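Local coordinates for protein probable phospholipase A2 homolog 2 (Oryza sativa, PDB 2WG7) that probably catalyses the calcium-dependent hydrolysis of the 2-acyl ester of membrane phosphoglycerides, releasing a lysophospholipid and a free fatty acid, at residues Lys38-Leu43 with Ala55-Cys60. Numbering follows the deposited sequence.
With CA (calcium ion), chain C.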
loop_
_atom_site.group_PDB
_atom_site.type_symbol
_atom_site.label_atom_id
_atom_site.label_comp_id
_atom_site.label_asym_id
_atom_site.label_seq_id
_atom_site.Cartn_x
_atom_site.Cartn_y
_atom_site.Cartn_z
ATOM N N LYS A 38 -6.611 6.055 1.574
ATOM C CA LYS A 38 -6.900 5.351 2.820
ATOM C C LYS A 38 -6.000 4.121 3.014
ATOM O O LYS A 38 -5.926 3.577 4.120
ATOM C CB LYS A 38 -8.373 4.916 2.870
ATOM C CG LYS A 38 -9.395 6.040 2.790
ATOM C CD LYS A 38 -10.826 5.460 2.719
ATOM C CE LYS A 38 -11.861 6.541 2.444
ATOM N NZ LYS A 38 -13.205 5.957 2.125
ATOM N N TYR A 39 -5.315 3.704 1.945
ATOM C CA TYR A 39 -4.579 2.430 1.921
ATOM C C TYR A 39 -3.087 2.498 1.540
ATOM O O TYR A 39 -2.329 1.592 1.878
ATOM C CB TYR A 39 -5.277 1.422 0.991
ATOM C CG TYR A 39 -6.690 1.033 1.412
ATOM C CD1 TYR A 39 -7.796 1.720 0.919
ATOM C CD2 TYR A 39 -6.910 -0.029 2.295
ATOM C CE1 TYR A 39 -9.106 1.356 1.291
ATOM C CE2 TYR A 39 -8.212 -0.405 2.679
ATOM C CZ TYR A 39 -9.301 0.296 2.173
ATOM O OH TYR A 39 -10.577 -0.056 2.543
ATOM N N CYS A 40 -2.670 3.521 0.798
ATOM C CA CYS A 40 -1.284 3.566 0.322
ATOM C C CYS A 40 -0.343 4.082 1.397
ATOM O O CYS A 40 -0.454 5.225 1.835
ATOM C CB CYS A 40 -1.139 4.401 -0.958
ATOM S SG CYS A 40 -1.856 3.686 -2.452
ATOM N N GLY A 41 0.575 3.223 1.827
ATOM C CA GLY A 41 1.560 3.584 2.841
ATOM C C GLY A 41 1.882 2.401 3.732
ATOM O O GLY A 41 1.058 1.499 3.909
ATOM N N ILE A 42 3.090 2.398 4.287
ATOM C CA ILE A 42 3.537 1.315 5.166
ATOM C C ILE A 42 2.825 1.413 6.513
ATOM O O ILE A 42 2.723 2.504 7.088
ATOM C CB ILE A 42 5.079 1.356 5.350
ATOM C CG1 ILE A 42 5.771 1.110 4.007
ATOM C CG2 ILE A 42 5.541 0.328 6.406
ATOM C CD1 ILE A 42 7.134 1.787 3.858
ATOM N N LEU A 43 2.325 0.280 7.008
ATOM C CA LEU A 43 1.545 0.245 8.257
ATOM C C LEU A 43 0.497 1.370 8.308
ATOM O O LEU A 43 0.407 2.135 9.284
ATOM C CB LEU A 43 2.469 0.281 9.489
ATOM C CG LEU A 43 3.495 -0.853 9.609
ATOM C CD1 LEU A 43 4.521 -0.530 10.686
ATOM C CD2 LEU A 43 2.828 -2.190 9.886
ATOM N N ALA A 55 -7.728 5.192 -8.249
ATOM C CA ALA A 55 -7.169 3.962 -8.821
ATOM C C ALA A 55 -5.910 3.484 -8.089
ATOM O O ALA A 55 -5.740 2.286 -7.827
ATOM C CB ALA A 55 -6.885 4.144 -10.325
ATOM N N LEU A 56 -5.027 4.423 -7.757
ATOM C CA LEU A 56 -3.809 4.084 -7.024
ATOM C C LEU A 56 -4.124 3.522 -5.642
ATOM O O LEU A 56 -3.553 2.510 -5.241
ATOM C CB LEU A 56 -2.878 5.297 -6.910
ATOM C CG LEU A 56 -1.508 5.083 -6.245
ATOM C CD1 LEU A 56 -0.723 3.902 -6.852
ATOM C CD2 LEU A 56 -0.687 6.379 -6.297
ATOM N N ASP A 57 -5.030 4.184 -4.925
ATOM C CA ASP A 57 -5.449 3.746 -3.592
ATOM C C ASP A 57 -6.076 2.349 -3.655
ATOM O O ASP A 57 -5.890 1.520 -2.753
ATOM C CB ASP A 57 -6.450 4.751 -3.009
ATOM C CG ASP A 57 -6.556 4.672 -1.500
ATOM O OD1 ASP A 57 -5.580 4.225 -0.833
ATOM O OD2 ASP A 57 -7.620 5.083 -0.975
ATOM N N ALA A 58 -6.815 2.091 -4.730
ATOM C CA ALA A 58 -7.408 0.778 -4.953
ATOM C C ALA A 58 -6.353 -0.336 -5.104
ATOM O O ALA A 58 -6.537 -1.432 -4.576
ATOM C CB ALA A 58 -8.346 0.821 -6.163
ATOM N N CYS A 59 -5.255 -0.054 -5.812
ATOM C CA CYS A 59 -4.120 -0.993 -5.907
ATOM C C CYS A 59 -3.557 -1.311 -4.526
ATOM O O CYS A 59 -3.289 -2.470 -4.215
ATOM C CB CYS A 59 -2.984 -0.431 -6.780
ATOM S SG CYS A 59 -3.390 -0.086 -8.496
ATOM N N CYS A 60 -3.362 -0.279 -3.709
ATOM C CA CYS A 60 -2.857 -0.473 -2.348
ATOM C C CYS A 60 -3.822 -1.245 -1.445
ATOM O O CYS A 60 -3.385 -2.044 -0.609
ATOM C CB CYS A 60 -2.508 0.860 -1.701
ATOM S SG CYS A 60 -1.180 1.762 -2.533
HETATM CA CA CA C . -1.057 0.285 3.344
HETATM O O HOH W 1 0.406 0.182 1.019
HETATM O O HOH W 2 -0.315 -1.071 5.202
#
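The carboxylate of D57 gathers the backbone N-H groups of K38-C40. D57 OD2 accepts K38 N at 2.9 Å in a nearly straight bond (175°), met on its syn side but out of the carboxylate plane, and also takes C53 N. D57 OD1 receives Y39 N through its syn lone pair at 2.8 Å and a weak bond from C40 N. The acid reaches the loop because chi1 (-159°) sets CG roughly anti to the backbone N. With an alanine in place of D57, these buried amides would probably lose their acceptor, leaving the calcium-binding loop less firmly fixed to the helix.

A disulfide joins C40 to C60 covalently, its chi3 of 93° close to the relaxed value. C40 SG also lies 4.1 Å from L56 CG, while Y39 CB packs on C60 CB at 3.9 Å. The Y39 ring turns its edge to D57 OD1.

Just beyond, Y39 O and G41 O bind calcium at 2.3 and 2.5 Å; Y44 O, D64 OD1 and OD2 and two waters join them, as in secreted phospholipases A2, where a calcium loop and a helix aspartate share the ion. The contact thus ties the loop after strand 35-37 to the start of helix 55-68, which carries D64, while helix 102-126 packs against C40 and L56.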